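2,3-bisphosphoglycerate-independent phosphoglycerate mutase (Pyrococcus horikoshii, PDB 2ZKT) probably interconverts 2-phosphoglycerate and 3-phosphoglycerate in glycolysis, as a metal-dependent, cofactor-independent phosphoglycerate mutase of the alkaline phosphatase superfamily. Local coordinates at residues Phe68-Tyr73 with Pro232-Lys237; Gly248-Ala251 with Val255-Val258; Glu270-Glu275 with Met281-Lys286. One frame throughout, in Å; residues are numbered along the deposited sequence.

Contact 1 of 3, residues Phe68-Tyr73 with Pro232-Lys237; sequences FGYDPY and PNIPMK
Y70 lays one face of its ring over I234 and directs its hydroxyl past that residue to the backbone of M236. The I234 methyl CG2 stands 4.1 Å from the ring centroid and 20° off the ring normal, which qualifies as a CH-pi contact; it is displaced toward the rim, nearest CD1 of Y70 at 3.9 Å. In I234, chi1 of 61° sets CG2 anti to the carbonyl carbon, presenting this branch to the ring.

At the ring edge the hydroxyl donates a 3.1 Å hydrogen bond, Y70 OH to M236 O. The donor lies in the carbonyl plane, on a lone pair, with a C=O...donor angle of 143°. Face and edge are thus both engaged, which is expected to limit the ring's movement.

Y70 follows G69, whose positive phi ends helix 60-67 in a Schellman motif, and D71 is the N-cap of helix 72-75, its OD1 accepting a weak hydrogen bond from the backbone N of E74. F238 and Q241 of helix 238-242 also touch Y70, and T75 meets both Y70 and I234, so the contact ties the loop after strand 222-229 to the turn between helices 60-67 and 72-75.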
loop_
_atom_site.group_PDB
_atom_site.type_symbol
_atom_site.label_atom_id
_atom_site.label_comp_id
_atom_site.label_asym_id
_atom_site.label_seq_id
_atom_site.Cartn_x
_atom_site.Cartn_y
_atom_site.Cartn_z
ATOM N N PHE B 68 -3.834 27.013 1.266
ATOM C CA PHE B 68 -5.113 27.695 1.515
ATOM C C PHE B 68 -5.467 28.725 0.438
ATOM O O PHE B 68 -6.550 29.323 0.483
ATOM C CB PHE B 68 -5.122 28.367 2.903
ATOM C CG PHE B 68 -5.153 27.388 4.049
ATOM C CD1 PHE B 68 -6.092 26.355 4.072
ATOM C CD2 PHE B 68 -4.231 27.486 5.093
ATOM C CE1 PHE B 68 -6.112 25.421 5.131
ATOM C CE2 PHE B 68 -4.230 26.575 6.149
ATOM C CZ PHE B 68 -5.172 25.533 6.173
ATOM N N GLY B 69 -4.549 28.936 -0.514
ATOM C CA GLY B 69 -4.797 29.864 -1.615
ATOM C C GLY B 69 -4.041 31.186 -1.612
ATOM O O GLY B 69 -4.336 32.079 -2.414
ATOM N N TYR B 70 -3.059 31.329 -0.728
ATOM C CA TYR B 70 -2.306 32.580 -0.649
ATOM C C TYR B 70 -0.902 32.447 -1.226
ATOM O O TYR B 70 -0.374 31.339 -1.373
ATOM C CB TYR B 70 -2.202 33.034 0.819
ATOM C CG TYR B 70 -3.547 33.276 1.482
ATOM C CD1 TYR B 70 -4.264 34.466 1.254
ATOM C CD2 TYR B 70 -4.130 32.297 2.284
ATOM C CE1 TYR B 70 -5.525 34.667 1.810
ATOM C CE2 TYR B 70 -5.397 32.482 2.844
ATOM C CZ TYR B 70 -6.090 33.666 2.606
ATOM O OH TYR B 70 -7.337 33.846 3.172
ATOM N N ASP B 71 -0.307 33.594 -1.550
ATOM C CA ASP B 71 1.059 33.633 -2.065
ATOM C C ASP B 71 1.955 33.764 -0.825
ATOM O O ASP B 71 1.969 34.806 -0.160
ATOM C CB ASP B 71 1.251 34.845 -2.996
ATOM C CG ASP B 71 2.681 34.978 -3.504
ATOM O OD1 ASP B 71 3.575 35.347 -2.703
ATOM O OD2 ASP B 71 2.914 34.708 -4.706
ATOM N N PRO B 72 2.706 32.698 -0.498
ATOM C CA PRO B 72 3.593 32.717 0.677
ATOM C C PRO B 72 4.620 33.850 0.681
ATOM O O PRO B 72 4.860 34.468 1.719
ATOM C CB PRO B 72 4.237 31.322 0.654
ATOM C CG PRO B 72 4.229 30.967 -0.822
ATOM C CD PRO B 72 2.880 31.455 -1.284
ATOM N N TYR B 73 5.216 34.136 -0.478
ATOM C CA TYR B 73 6.213 35.201 -0.560
ATOM C C TYR B 73 5.679 36.591 -0.195
ATOM O O TYR B 73 6.454 37.461 0.231
ATOM C CB TYR B 73 6.838 35.252 -1.962
ATOM C CG TYR B 73 7.922 34.211 -2.196
ATOM C CD1 TYR B 73 8.915 33.979 -1.235
ATOM C CD2 TYR B 73 7.983 33.489 -3.392
ATOM C CE1 TYR B 73 9.942 33.061 -1.461
ATOM C CE2 TYR B 73 9.007 32.570 -3.629
ATOM C CZ TYR B 73 9.985 32.362 -2.661
ATOM O OH TYR B 73 11.013 31.466 -2.902
ATOM N N PRO B 232 -0.203 37.235 9.400
ATOM C CA PRO B 232 0.172 37.240 7.975
ATOM C C PRO B 232 -0.471 38.372 7.150
ATOM O O PRO B 232 -1.629 38.748 7.375
ATOM C CB PRO B 232 -0.260 35.850 7.504
ATOM C CG PRO B 232 -1.479 35.589 8.340
ATOM C CD PRO B 232 -1.050 36.069 9.719
ATOM N N ASN B 233 0.296 38.920 6.203
ATOM C CA ASN B 233 -0.191 39.996 5.333
ATOM C C ASN B 233 -1.138 39.429 4.272
ATOM O O ASN B 233 -0.764 39.268 3.106
ATOM C CB ASN B 233 0.985 40.699 4.629
ATOM C CG ASN B 233 0.525 41.828 3.702
ATOM O OD1 ASN B 233 1.267 42.264 2.814
ATOM N ND2 ASN B 233 -0.701 42.308 3.914
ATOM N N ILE B 234 -2.366 39.111 4.678
ATOM C CA ILE B 234 -3.333 38.580 3.731
ATOM C C ILE B 234 -4.417 39.627 3.514
ATOM O O ILE B 234 -4.846 40.290 4.467
ATOM C CB ILE B 234 -3.988 37.283 4.237
ATOM C CG1 ILE B 234 -4.728 37.552 5.548
ATOM C CG2 ILE B 234 -2.932 36.204 4.426
ATOM C CD1 ILE B 234 -5.714 36.466 5.902
ATOM N N PRO B 235 -4.873 39.790 2.254
ATOM C CA PRO B 235 -5.917 40.762 1.897
ATOM C C PRO B 235 -7.139 40.602 2.803
ATOM O O PRO B 235 -7.474 41.491 3.594
ATOM C CB PRO B 235 -6.234 40.403 0.439
ATOM C CG PRO B 235 -4.928 39.886 -0.075
ATOM C CD PRO B 235 -4.458 39.008 1.069
ATOM N N MET B 236 -7.791 39.447 2.672
ATOM C CA MET B 236 -8.972 39.125 3.461
ATOM C C MET B 236 -8.933 37.653 3.868
ATOM O O MET B 236 -8.139 36.868 3.340
ATOM C CB MET B 236 -10.239 39.417 2.647
ATOM C CG MET B 236 -10.310 38.697 1.308
ATOM S SD MET B 236 -11.747 39.226 0.342
ATOM C CE MET B 236 -11.051 40.646 -0.514
ATOM N N LYS B 237 -9.797 37.277 4.807
ATOM C CA LYS B 237 -9.839 35.898 5.274
ATOM C C LYS B 237 -10.456 34.954 4.224
ATOM O O LYS B 237 -11.147 35.391 3.290
ATOM C CB LYS B 237 -10.613 35.825 6.600
ATOM C CG LYS B 237 -10.354 37.034 7.513
ATOM C CD LYS B 237 -10.515 36.703 8.998
ATOM C CE LYS B 237 -9.285 35.971 9.539
ATOM N NZ LYS B 237 -9.395 35.642 10.998
#

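Contact 2 of 3, residues Gly248-Ala251 with Val255-Val258; sequences GVIA and VKGV
The beta-alpha-beta unit formed by strand 246-249, helix 253-261 and strand 265-267 supplies this contact, in which I250, just past the end of the first strand, packs on V255 and K256 in the helix that follows. The nearest backbone approach is between the CA atoms of I250 and K256, 5.9 Å apart.

I250 does most of its touching with CG2. This methyl lies 3.4 Å from CG of K256 and 3.8 Å from CG1 of V255, so a single branch meets two consecutive helical residues. The approaches differ: the I250 side chain lies roughly perpendicular to that of V255, but runs antiparallel alongside that of K256. In V255, chi1 of 176° places CG1 anti to the backbone N, where it meets CG2 of I250 and comes near its CD1.

The lysine contributes through its aliphatic part. Its chi1 of -62° and extended chi2 of 172° carry CD to within 3.2 Å of the carbonyl oxygen of A251, a close carbon-oxygen approach; the chain bends only beyond CD, at chi3. The neighbouring carbonyl oxygen, that of I250, accepts a hydrogen bond from OG1 of T268.

F298 lies against both I250 and V255, while H300 and H64 also adjoin V255, whose side chain is about 6 Å from a bound zinc ion. Packing of a strand's end against the next helix is characteristic of the right-handed beta-alpha-beta crossover, here close to a bound zinc ion, near the end of a strand of the central sheet in an alkaline phosphatase-like fold.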
loop_
_atom_site.group_PDB
_atom_site.type_symbol
_atom_site.label_atom_id
_atom_site.label_comp_id
_atom_site.label_asym_id
_atom_site.label_seq_id
_atom_site.Cartn_x
_atom_site.Cartn_y
_atom_site.Cartn_z
ATOM N N GLY B 248 -11.875 23.034 10.023
ATOM C CA GLY B 248 -10.729 22.150 9.837
ATOM C C GLY B 248 -10.489 21.174 10.987
ATOM O O GLY B 248 -10.639 21.522 12.163
ATOM N N VAL B 249 -10.133 19.940 10.639
ATOM C CA VAL B 249 -9.825 18.910 11.629
ATOM C C VAL B 249 -8.299 18.897 11.698
ATOM O O VAL B 249 -7.632 18.386 10.795
ATOM C CB VAL B 249 -10.336 17.527 11.173
ATOM C CG1 VAL B 249 -9.896 16.457 12.163
ATOM C CG2 VAL B 249 -11.846 17.555 11.051
ATOM N N ILE B 250 -7.740 19.460 12.767
ATOM C CA ILE B 250 -6.288 19.546 12.879
ATOM C C ILE B 250 -5.784 19.283 14.295
ATOM O O ILE B 250 -6.456 19.614 15.271
ATOM C CB ILE B 250 -5.831 20.953 12.456
ATOM C CG1 ILE B 250 -6.563 21.357 11.165
ATOM C CG2 ILE B 250 -4.307 20.993 12.305
ATOM C CD1 ILE B 250 -6.366 22.803 10.770
ATOM N N ALA B 251 -4.589 18.701 14.401
ATOM C CA ALA B 251 -3.998 18.415 15.708
ATOM C C ALA B 251 -2.737 19.254 15.951
ATOM O O ALA B 251 -2.627 19.940 16.975
ATOM C CB ALA B 251 -3.676 16.910 15.833
ATOM N N VAL B 255 -0.153 24.179 12.343
ATOM C CA VAL B 255 -1.125 24.173 11.259
ATOM C C VAL B 255 -2.479 24.702 11.726
ATOM O O VAL B 255 -3.206 25.343 10.947
ATOM C CB VAL B 255 -1.270 22.753 10.645
ATOM C CG1 VAL B 255 -2.357 22.741 9.567
ATOM C CG2 VAL B 255 0.071 22.319 10.044
ATOM N N LYS B 256 -2.825 24.444 12.987
ATOM C CA LYS B 256 -4.088 24.943 13.537
ATOM C C LYS B 256 -3.992 26.473 13.540
ATOM O O LYS B 256 -4.983 27.176 13.297
ATOM C CB LYS B 256 -4.284 24.454 14.975
ATOM C CG LYS B 256 -4.371 22.942 15.128
ATOM C CD LYS B 256 -4.377 22.556 16.598
ATOM C CE LYS B 256 -5.526 23.235 17.340
ATOM N NZ LYS B 256 -5.462 22.982 18.809
ATOM N N GLY B 257 -2.778 26.968 13.810
ATOM C CA GLY B 257 -2.527 28.405 13.852
ATOM C C GLY B 257 -2.747 29.080 12.509
ATOM O O GLY B 257 -3.458 30.087 12.408
ATOM N N VAL B 258 -2.133 28.526 11.462
ATOM C CA VAL B 258 -2.294 29.088 10.127
ATOM C C VAL B 258 -3.776 29.065 9.756
ATOM O O VAL B 258 -4.332 30.068 9.310
ATOM C CB VAL B 258 -1.482 28.282 9.077
ATOM C CG1 VAL B 258 -1.780 28.810 7.670
ATOM C CG2 VAL B 258 0.020 28.392 9.388
#

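Contact 3 of 3, residues Glu270-Glu275 with Met281-Lys286; sequences EGATGE and MAKAKK
K283 and A272 meet where the loop after strand 265-267 folds back on helix 280-291, a loop-helix packing beside the central mixed sheet of the alkaline phosphatase-like fold. K283 gives up 50 Å² of surface to the loop, A272 37 Å² and A282 29 Å², and these three residues account for most of the interaction.

The methyl of A272 rests alongside the lysine chain. Its CB is 3.5 Å from CE of K283 and 4.1 Å from CG of the same residue, so it lies against the aliphatic flank and not against the charged end. Chi2 to chi4 of K283 all lie within about 10° of 180°, which keeps the chain extended beyond CG and carries it along the loop. NZ thereby arrives 4.5 Å from the backbone N of G274, a proximity of two nitrogens that is not a bond. The residue is buried, and its NZ makes a weak hydrogen bond to the backbone oxygen of H300, on strand 296-301.

One helical residue earlier, A282 points its methyl toward the loop. The N-terminal turn of the helix is also linked to neighbouring residues: N279 OD1 makes a weak hydrogen bond with the backbone N of A282, and N279 is joined by its backbone to G271. On the inner side, A251 touches A272. The loop and helix draw together once more where the carbonyl oxygen of E270 lies 3.6 Å from CB of A282.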
loop_
_atom_site.group_PDB
_atom_site.type_symbol
_atom_site.label_atom_id
_atom_site.label_comp_id
_atom_site.label_asym_id
_atom_site.label_seq_id
_atom_site.Cartn_x
_atom_site.Cartn_y
_atom_site.Cartn_z
ATOM N N GLU B 270 -11.364 13.987 19.831
ATOM C CA GLU B 270 -10.758 13.135 20.851
ATOM C C GLU B 270 -9.859 12.076 20.204
ATOM O O GLU B 270 -10.316 11.303 19.355
ATOM C CB GLU B 270 -11.854 12.435 21.669
ATOM C CG GLU B 270 -12.753 13.378 22.466
ATOM C CD GLU B 270 -12.021 14.061 23.615
ATOM O OE1 GLU B 270 -11.454 13.343 24.473
ATOM O OE2 GLU B 270 -12.017 15.314 23.664
ATOM N N GLY B 271 -8.585 12.046 20.600
ATOM C CA GLY B 271 -7.665 11.059 20.046
ATOM C C GLY B 271 -6.641 11.586 19.047
ATOM O O GLY B 271 -5.588 10.964 18.845
ATOM N N ALA B 272 -6.938 12.730 18.426
ATOM C CA ALA B 272 -6.037 13.330 17.439
ATOM C C ALA B 272 -4.863 14.029 18.138
ATOM O O ALA B 272 -5.038 15.059 18.794
ATOM C CB ALA B 272 -6.814 14.323 16.561
ATOM N N THR B 273 -3.663 13.470 17.974
ATOM C CA THR B 273 -2.460 14.015 18.633
ATOM C C THR B 273 -1.399 14.542 17.645
ATOM O O THR B 273 -0.422 15.182 18.023
ATOM C CB THR B 273 -1.812 12.944 19.524
ATOM O OG1 THR B 273 -1.389 11.835 18.714
ATOM C CG2 THR B 273 -2.807 12.452 20.581
ATOM N N GLY B 274 -1.583 14.209 16.354
ATOM C CA GLY B 274 -0.583 14.617 15.365
ATOM C C GLY B 274 0.685 13.757 15.464
ATOM O O GLY B 274 1.766 14.111 15.001
ATOM N N GLU B 275 0.531 12.603 16.151
ATOM C CA GLU B 275 1.644 11.672 16.296
ATOM C C GLU B 275 1.215 10.253 15.899
ATOM O O GLU B 275 0.041 9.972 15.693
ATOM C CB GLU B 275 2.101 11.685 17.764
ATOM C CG GLU B 275 2.608 13.062 18.212
ATOM C CD GLU B 275 3.239 12.965 19.591
ATOM O OE1 GLU B 275 2.561 12.581 20.529
ATOM O OE2 GLU B 275 4.401 13.347 19.729
ATOM N N MET B 281 -9.257 7.593 12.329
ATOM C CA MET B 281 -10.663 7.318 12.082
ATOM C C MET B 281 -11.553 8.329 12.819
ATOM O O MET B 281 -12.711 8.559 12.479
ATOM C CB MET B 281 -10.985 5.884 12.544
ATOM C CG MET B 281 -10.211 4.802 11.770
ATOM S SD MET B 281 -10.373 4.957 9.975
ATOM C CE MET B 281 -11.603 3.667 9.690
ATOM N N ALA B 282 -10.970 8.901 13.897
ATOM C CA ALA B 282 -11.678 9.936 14.642
ATOM C C ALA B 282 -11.715 11.247 13.861
ATOM O O ALA B 282 -12.672 12.005 13.910
ATOM C CB ALA B 282 -10.969 10.145 15.980
ATOM N N LYS B 283 -10.636 11.498 13.120
ATOM C CA LYS B 283 -10.546 12.704 12.298
ATOM C C LYS B 283 -11.544 12.611 11.145
ATOM O O LYS B 283 -12.217 13.593 10.799
ATOM C CB LYS B 283 -9.120 12.864 11.756
ATOM C CG LYS B 283 -8.140 13.410 12.785
ATOM C CD LYS B 283 -6.725 13.452 12.230
ATOM C CE LYS B 283 -5.784 14.073 13.238
ATOM N NZ LYS B 283 -4.363 13.904 12.837
ATOM N N ALA B 284 -11.640 11.413 10.565
ATOM C CA ALA B 284 -12.552 11.174 9.452
ATOM C C ALA B 284 -13.986 11.313 9.943
ATOM O O ALA B 284 -14.816 11.963 9.301
ATOM C CB ALA B 284 -12.326 9.779 8.878
ATOM N N LYS B 285 -14.268 10.693 11.090
ATOM C CA LYS B 285 -15.599 10.739 11.686
ATOM C C LYS B 285 -16.018 12.210 11.817
ATOM O O LYS B 285 -17.116 12.599 11.388
ATOM C CB LYS B 285 -15.569 10.043 13.058
ATOM C CG LYS B 285 -16.936 9.763 13.685
ATOM C CD LYS B 285 -17.514 10.997 14.378
ATOM C CE LYS B 285 -18.778 10.656 15.172
ATOM N NZ LYS B 285 -19.887 10.167 14.299
ATOM N N LYS B 286 -15.124 13.025 12.382
ATOM C CA LYS B 286 -15.396 14.451 12.569
ATOM C C LYS B 286 -15.539 15.226 11.244
ATOM O O LYS B 286 -16.435 16.077 11.111
ATOM C CB LYS B 286 -14.295 15.097 13.431
ATOM C CG LYS B 286 -14.573 16.552 13.806
ATOM C CD LYS B 286 -15.892 16.680 14.564
ATOM C CE LYS B 286 -16.281 18.136 14.781
ATOM N NZ LYS B 286 -17.636 18.254 15.417
#

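In the fold
The three contacts follow one another along the chain without interleaving. Contact 2 lies between the others and touches both: F68 CE2 of contact 1 packs on V258 CG1 at 3.6 Å, while V249 CG1 meets CG of K283 in contact 3 at 3.6 Å and A251 CB lies 3.5 Å from the backbone N of G274. Centres of contacts 2 and 3 are 12 Å apart, those of contacts 1 and 2 16 Å. Contacts 1 and 3 do not touch, their nearest atoms being about 13 Å apart. The side chain of V255 in contact 2 is about 6 Å from a bound zinc ion, and G274 of contact 3 about 11 Å.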